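PDB 6SMT: 6-phosphogluconate dehydrogenase, NAD-binding from Mycolicibacterium smegmatis MC2 155, which acts as an S-enantioselective imine reductase that binds NADPH, and probably reduces imines to amines with it. Local coordinates for residues Thr12-Leu25 and Pro60-Val74. Residues are numbered along the deposited sequence; the frame is centred on the assembly and turned at random. Where two conformers were deposited one is given.
With NDP (NADPH dihydro-nicotinamide-adenine-dinucleotide phosphate), chain L.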
loop_
_atom_site.group_PDB
_atom_site.type_symbol
_atom_site.label_atom_id
_atom_site.label_comp_id
_atom_site.label_asym_id
_atom_site.label_seq_id
_atom_site.Cartn_x
_atom_site.Cartn_y
_atom_site.Cartn_z
ATOM N N THR B 12 -11.105 -35.859 -9.888
ATOM C CA THR B 12 -10.691 -35.450 -11.237
ATOM C C THR B 12 -10.891 -33.962 -11.341
ATOM O O THR B 12 -11.958 -33.459 -10.951
ATOM C CB THR B 12 -11.438 -36.172 -12.330
ATOM O OG1 THR B 12 -12.862 -36.085 -12.161
ATOM C CG2 THR B 12 -10.995 -37.620 -12.317
ATOM N N VAL B 13 -9.821 -33.276 -11.749
ATOM C CA VAL B 13 -9.811 -31.800 -11.956
ATOM C C VAL B 13 -9.204 -31.490 -13.309
ATOM O O VAL B 13 -8.183 -32.045 -13.691
ATOM C CB VAL B 13 -9.084 -31.069 -10.824
ATOM C CG1 VAL B 13 -9.343 -29.576 -10.950
ATOM C CG2 VAL B 13 -9.503 -31.589 -9.446
ATOM N N THR B 14 -9.807 -30.557 -14.016
ATOM C CA THR B 14 -9.250 -29.993 -15.237
ATOM C C THR B 14 -8.844 -28.548 -14.971
ATOM O O THR B 14 -9.593 -27.818 -14.302
ATOM C CB THR B 14 -10.211 -30.011 -16.410
ATOM O OG1 THR B 14 -10.368 -31.402 -16.747
ATOM C CG2 THR B 14 -9.718 -29.286 -17.632
ATOM N N VAL B 15 -7.667 -28.150 -15.409
ATOM C CA VAL B 15 -7.249 -26.727 -15.431
ATOM C C VAL B 15 -7.185 -26.291 -16.872
ATOM O O VAL B 15 -6.456 -26.857 -17.659
ATOM C CB VAL B 15 -5.927 -26.491 -14.702
ATOM C CG1 VAL B 15 -5.609 -25.017 -14.693
ATOM C CG2 VAL B 15 -5.975 -27.009 -13.280
ATOM N N LEU B 16 -7.904 -25.240 -17.227
ATOM C CA LEU B 16 -7.900 -24.558 -18.533
ATOM C C LEU B 16 -7.209 -23.210 -18.320
ATOM O O LEU B 16 -7.751 -22.355 -17.593
ATOM C CB LEU B 16 -9.295 -24.402 -19.120
ATOM C CG LEU B 16 -10.052 -25.715 -19.290
ATOM C CD1 LEU B 16 -11.068 -25.951 -18.224
ATOM C CD2 LEU B 16 -10.742 -25.849 -20.660
ATOM N N GLY B 17 -6.075 -23.039 -18.957
ATOM C CA GLY B 17 -5.249 -21.870 -18.847
ATOM C C GLY B 17 -3.981 -22.173 -18.083
ATOM O O GLY B 17 -4.026 -22.582 -16.905
ATOM N N LEU B 18 -2.833 -22.125 -18.786
ATOM C CA LEU B 18 -1.524 -22.556 -18.284
ATOM C C LEU B 18 -0.549 -21.406 -18.354
ATOM O O LEU B 18 0.675 -21.633 -18.642
ATOM C CB LEU B 18 -1.038 -23.863 -18.979
ATOM C CG LEU B 18 -1.990 -25.021 -18.893
ATOM C CD1 LEU B 18 -1.400 -26.223 -19.655
ATOM C CD2 LEU B 18 -2.268 -25.429 -17.450
ATOM N N GLY B 19 -0.967 -20.182 -18.081
ATOM C CA GLY B 19 -0.020 -19.138 -17.678
ATOM C C GLY B 19 0.567 -19.467 -16.323
ATOM O O GLY B 19 0.350 -20.524 -15.799
ATOM N N PRO B 20 1.275 -18.521 -15.717
ATOM C CA PRO B 20 1.996 -18.797 -14.467
ATOM C C PRO B 20 1.061 -19.266 -13.381
ATOM O O PRO B 20 1.388 -20.200 -12.651
ATOM C CB PRO B 20 2.733 -17.535 -14.106
ATOM C CG PRO B 20 2.409 -16.589 -15.186
ATOM C CD PRO B 20 1.579 -17.198 -16.261
ATOM N N MET B 21 -0.118 -18.651 -13.263
ATOM C CA MET B 21 -1.013 -19.098 -12.197
ATOM C C MET B 21 -1.649 -20.451 -12.523
ATOM O O MET B 21 -1.795 -21.291 -11.632
ATOM C CB MET B 21 -2.043 -18.010 -11.900
ATOM C CG MET B 21 -3.034 -18.407 -10.814
ATOM S SD MET B 21 -2.331 -18.850 -9.208
ATOM C CE MET B 21 -1.970 -17.274 -8.530
ATOM N N GLY B 22 -1.983 -20.695 -13.785
ATOM C CA GLY B 22 -2.562 -21.987 -14.115
ATOM C C GLY B 22 -1.558 -23.084 -13.914
ATOM O O GLY B 22 -1.913 -24.211 -13.497
ATOM N N GLN B 23 -0.297 -22.819 -14.209
ATOM C CA GLN B 23 0.771 -23.827 -13.903
ATOM C C GLN B 23 0.823 -24.051 -12.401
ATOM O O GLN B 23 0.964 -25.212 -11.969
ATOM C CB GLN B 23 2.131 -23.340 -14.372
ATOM C CG GLN B 23 2.188 -23.065 -15.851
ATOM C CD GLN B 23 2.663 -24.154 -16.742
ATOM O OE1 GLN B 23 3.288 -25.132 -16.262
ATOM N NE2 GLN B 23 2.338 -24.032 -18.031
ATOM N N ALA B 24 0.793 -23.017 -11.570
ATOM C CA ALA B 24 0.843 -23.158 -10.106
ATOM C C ALA B 24 -0.345 -23.968 -9.589
ATOM O O ALA B 24 -0.196 -24.839 -8.750
ATOM C CB ALA B 24 0.921 -21.774 -9.483
ATOM N N LEU B 25 -1.543 -23.669 -10.086
ATOM C CA LEU B 25 -2.749 -24.431 -9.686
ATOM C C LEU B 25 -2.518 -25.913 -10.019
ATOM O O LEU B 25 -2.799 -26.757 -9.197
ATOM C CB LEU B 25 -3.982 -23.872 -10.360
ATOM C CG LEU B 25 -4.442 -22.470 -9.966
ATOM C CD1 LEU B 25 -5.528 -22.009 -10.905
ATOM C CD2 LEU B 25 -4.938 -22.414 -8.546
ATOM N N PRO B 60 -10.874 -27.623 -25.399
ATOM C CA PRO B 60 -11.641 -27.369 -24.170
ATOM C C PRO B 60 -12.756 -28.353 -23.890
ATOM O O PRO B 60 -12.955 -28.776 -22.787
ATOM C CB PRO B 60 -12.264 -26.004 -24.372
ATOM C CG PRO B 60 -11.329 -25.374 -25.343
ATOM C CD PRO B 60 -10.834 -26.460 -26.297
ATOM N N ALA B 61 -13.507 -28.839 -24.908
ATOM C CA ALA B 61 -14.545 -29.847 -24.659
ATOM C C ALA B 61 -13.950 -31.131 -24.097
ATOM O O ALA B 61 -14.467 -31.685 -23.157
ATOM C CB ALA B 61 -15.256 -30.133 -25.977
ATOM N N ALA B 62 -12.885 -31.640 -24.700
ATOM C CA ALA B 62 -12.268 -32.880 -24.205
ATOM C C ALA B 62 -11.664 -32.686 -22.806
ATOM O O ALA B 62 -11.825 -33.576 -21.964
ATOM C CB ALA B 62 -11.209 -33.371 -25.160
ATOM N N ALA B 63 -11.126 -31.507 -22.571
ATOM C CA ALA B 63 -10.555 -31.202 -21.229
ATOM C C ALA B 63 -11.663 -31.232 -20.175
ATOM O O ALA B 63 -11.473 -31.859 -19.141
ATOM C CB ALA B 63 -9.839 -29.892 -21.316
ATOM N N ILE B 64 -12.741 -30.509 -20.401
ATOM C CA ILE B 64 -13.842 -30.413 -19.423
ATOM C C ILE B 64 -14.511 -31.786 -19.259
ATOM O O ILE B 64 -14.776 -32.247 -18.156
ATOM C CB ILE B 64 -14.791 -29.272 -19.807
ATOM C CG1 ILE B 64 -14.057 -27.957 -19.566
ATOM C CG2 ILE B 64 -16.073 -29.383 -19.019
ATOM C CD1 ILE B 64 -14.783 -26.789 -20.055
ATOM N N ALA B 65 -14.674 -32.516 -20.379
ATOM C CA ALA B 65 -15.328 -33.839 -20.263
ATOM C C ALA B 65 -14.515 -34.840 -19.487
ATOM O O ALA B 65 -15.104 -35.851 -19.020
ATOM C CB ALA B 65 -15.608 -34.369 -21.668
ATOM N N ALA B 66 -13.215 -34.619 -19.268
ATOM C CA ALA B 66 -12.337 -35.552 -18.558
ATOM C C ALA B 66 -12.585 -35.562 -17.051
ATOM O O ALA B 66 -12.157 -36.502 -16.367
ATOM C CB ALA B 66 -10.933 -35.237 -18.860
ATOM N N SER B 67 -13.197 -34.509 -16.488
ATOM C CA SER B 67 -13.220 -34.296 -15.048
ATOM C C SER B 67 -14.569 -33.868 -14.470
ATOM O O SER B 67 -15.385 -33.282 -15.163
ATOM C CB SER B 67 -12.171 -33.241 -14.660
ATOM O OG SER B 67 -10.872 -33.522 -15.206
ATOM N N ASP B 68 -14.708 -34.035 -13.191
ATOM C CA ASP B 68 -15.933 -33.583 -12.487
ATOM C C ASP B 68 -15.891 -32.076 -12.245
ATOM O O ASP B 68 -16.969 -31.471 -12.187
ATOM C CB ASP B 68 -16.079 -34.293 -11.160
ATOM C CG ASP B 68 -16.319 -35.794 -11.303
ATOM O OD1 ASP B 68 -16.854 -36.183 -12.341
ATOM O OD2 ASP B 68 -16.031 -36.472 -10.342
ATOM N N LEU B 69 -14.713 -31.474 -12.257
ATOM C CA LEU B 69 -14.475 -30.063 -11.851
ATOM C C LEU B 69 -13.514 -29.461 -12.812
ATOM O O LEU B 69 -12.450 -30.051 -13.023
ATOM C CB LEU B 69 -13.911 -30.061 -10.433
ATOM C CG LEU B 69 -13.556 -28.710 -9.852
ATOM C CD1 LEU B 69 -14.814 -27.868 -9.677
ATOM C CD2 LEU B 69 -12.879 -28.841 -8.504
ATOM N N ALA B 70 -13.826 -28.303 -13.365
ATOM C CA ALA B 70 -12.994 -27.568 -14.304
ATOM C C ALA B 70 -12.685 -26.160 -13.749
ATOM O O ALA B 70 -13.640 -25.495 -13.359
ATOM C CB ALA B 70 -13.576 -27.427 -15.669
ATOM N N LEU B 71 -11.409 -25.817 -13.647
ATOM C CA LEU B 71 -10.981 -24.478 -13.221
ATOM C C LEU B 71 -10.550 -23.705 -14.441
ATOM O O LEU B 71 -9.714 -24.247 -15.240
ATOM C CB LEU B 71 -9.807 -24.573 -12.242
ATOM C CG LEU B 71 -9.997 -25.541 -11.102
ATOM C CD1 LEU B 71 -8.780 -25.494 -10.171
ATOM C CD2 LEU B 71 -11.259 -25.307 -10.322
ATOM N N VAL B 72 -11.049 -22.494 -14.671
ATOM C CA VAL B 72 -10.687 -21.675 -15.832
ATOM C C VAL B 72 -9.877 -20.453 -15.378
ATOM O O VAL B 72 -10.403 -19.597 -14.688
ATOM C CB VAL B 72 -11.895 -21.280 -16.674
ATOM C CG1 VAL B 72 -11.407 -20.657 -17.940
ATOM C CG2 VAL B 72 -12.858 -22.452 -16.922
ATOM N N ASN B 73 -8.581 -20.471 -15.661
ATOM C CA ASN B 73 -7.616 -19.500 -15.102
ATOM C C ASN B 73 -6.908 -18.796 -16.242
ATOM O O ASN B 73 -5.806 -19.244 -16.635
ATOM C CB ASN B 73 -6.694 -20.190 -14.119
ATOM C CG ASN B 73 -5.728 -19.250 -13.435
ATOM O OD1 ASN B 73 -4.514 -19.339 -13.667
ATOM N ND2 ASN B 73 -6.258 -18.305 -12.648
ATOM N N VAL B 74 -7.525 -17.771 -16.796
ATOM C CA VAL B 74 -7.028 -17.041 -17.963
ATOM C C VAL B 74 -7.156 -15.542 -17.702
ATOM O O VAL B 74 -7.635 -15.130 -16.648
ATOM C CB VAL B 74 -7.737 -17.519 -19.234
ATOM C CG1 VAL B 74 -7.364 -18.944 -19.583
ATOM C CG2 VAL B 74 -9.222 -17.339 -19.138
HETATM P PA NDP L . -2.660 -14.040 -17.589
HETATM O O1A NDP L . -3.648 -13.198 -16.838
HETATM O O2A NDP L . -1.492 -13.402 -18.273
HETATM O O5B NDP L . -3.460 -14.955 -18.607
HETATM C C5B NDP L . -2.683 -15.836 -19.439
HETATM C C4B NDP L . -3.522 -17.046 -19.761
HETATM O O4B NDP L . -4.739 -16.661 -20.464
HETATM C C3B NDP L . -2.791 -18.013 -20.715
HETATM O O3B NDP L . -3.175 -19.352 -20.467
HETATM C C2B NDP L . -3.307 -17.542 -22.058
HETATM O O2B NDP L . -3.261 -18.460 -23.146
HETATM C C1B NDP L . -4.767 -17.369 -21.690
HETATM N N9A NDP L . -5.546 -16.596 -22.651
HETATM C C8A NDP L . -5.460 -15.253 -22.934
HETATM N N7A NDP L . -6.327 -14.870 -23.843
HETATM C C5A NDP L . -7.018 -16.018 -24.193
HETATM C C6A NDP L . -8.036 -16.301 -25.140
HETATM N N6A NDP L . -8.646 -15.376 -25.875
HETATM N N1A NDP L . -8.457 -17.581 -25.229
HETATM C C2A NDP L . -7.898 -18.523 -24.464
HETATM N N3A NDP L . -6.921 -18.379 -23.562
HETATM C C4A NDP L . -6.511 -17.107 -23.490
HETATM O O3 NDP L . -2.013 -15.195 -16.685
HETATM P PN NDP L . -1.839 -15.575 -15.182
HETATM O O1N NDP L . -1.573 -17.012 -15.129
HETATM O O2N NDP L . -0.843 -14.660 -14.564
HETATM O O5D NDP L . -3.237 -15.208 -14.479
HETATM C C5D NDP L . -4.421 -15.935 -14.791
HETATM C C4D NDP L . -5.537 -15.295 -14.001
HETATM O O4D NDP L . -5.236 -15.474 -12.593
HETATM C C3D NDP L . -5.758 -13.793 -14.226
HETATM O O3D NDP L . -7.135 -13.444 -14.295
HETATM C C2D NDP L . -5.122 -13.177 -12.993
HETATM O O2D NDP L . -5.640 -11.909 -12.601
HETATM C C1D NDP L . -5.338 -14.215 -11.923
HETATM N N1N NDP L . -4.325 -14.194 -10.850
HETATM C C2N NDP L . -2.992 -14.273 -11.153
HETATM C C3N NDP L . -2.038 -14.170 -10.198
HETATM C C7N NDP L . -0.595 -14.241 -10.502
HETATM O O7N NDP L . 0.177 -14.080 -9.529
HETATM N N7N NDP L . -0.141 -14.493 -11.718
HETATM C C4N NDP L . -2.411 -13.937 -8.817
HETATM C C5N NDP L . -3.833 -13.924 -8.539
HETATM C C6N NDP L . -4.722 -14.081 -9.495
HETATM P P2B NDP L . -1.844 -18.592 -23.934
HETATM O O1X NDP L . -2.243 -19.372 -25.223
HETATM O O2X NDP L . -1.401 -17.170 -24.271
HETATM O O3X NDP L . -0.844 -19.278 -23.094
HETATM O O HOH W 1 -13.876 -35.982 -8.767
HETATM O O HOH W 2 -8.789 -35.215 -14.923
HETATM O O HOH W 3 -2.883 -19.177 -16.291
#
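Thr14 and Asn73 reach across the contact through their first torsions. In Thr14, OG1 stands beside its own backbone N (chi1 -68°). This sets the hydroxyl against helix 60-65, where Thr14 OG1 donates to Ala63 O at 2.7 Å. The donor lies well above the carbonyl plane, and Ala66 N uses the opposite face of the same oxygen. Ser67 OG lies 2.7 Å from Thr14 OG1 and also meets a water. In Asn73, CG is anti to the backbone N (chi1 -176°), and the amide reaches the start of the helix 20-31. Asn73 OD1 sits 3.3 Å from Met21 CB, while Leu25 CD1 packs on Asn73 CG at 3.7 Å. Asn73 ND2 bonds to Leu99 O and, weakly, to O4D of NADPH.

Strands 12-16 and 69-72 pair in parallel. Thr14 N and Leu16 N donate to Leu69 O and Leu71 O. Leu71 N and Asn73 N return bonds to Thr14 O and Leu16 O, all nearly straight. On the face of Thr14, Leu16 splits its branches: Leu16 CD1 meets Ile64 CG1 at 3.8 Å, and Leu16 CD2 lies 4.0 Å from Pro60 CB. At the strand start, Asp68 N donates to Thr12 OG1 (2.9 Å).

The glycine-rich turn after strand 12-16 matches the Rossmann GxGxxG pattern with Gly17, Gly19 and Gly22. This is the beta-turn-alpha entry to the dinucleotide-binding domain, with strand 69-72 alongside. The first turn of helix 20-31 binds the dinucleotide: Met21 N bonds to NADPH O1N at 2.9 Å. A water accepts from Gly22 N and lies within bonding distance of Asn73 O and O1N.

Strand 12-16 is flanked by strand 35-39 on its other edge. Val13 and Val15 touch Leu29 of helix 20-31. On the other face of the sheet, Leu16 also touches Ile83 of helix 77-87.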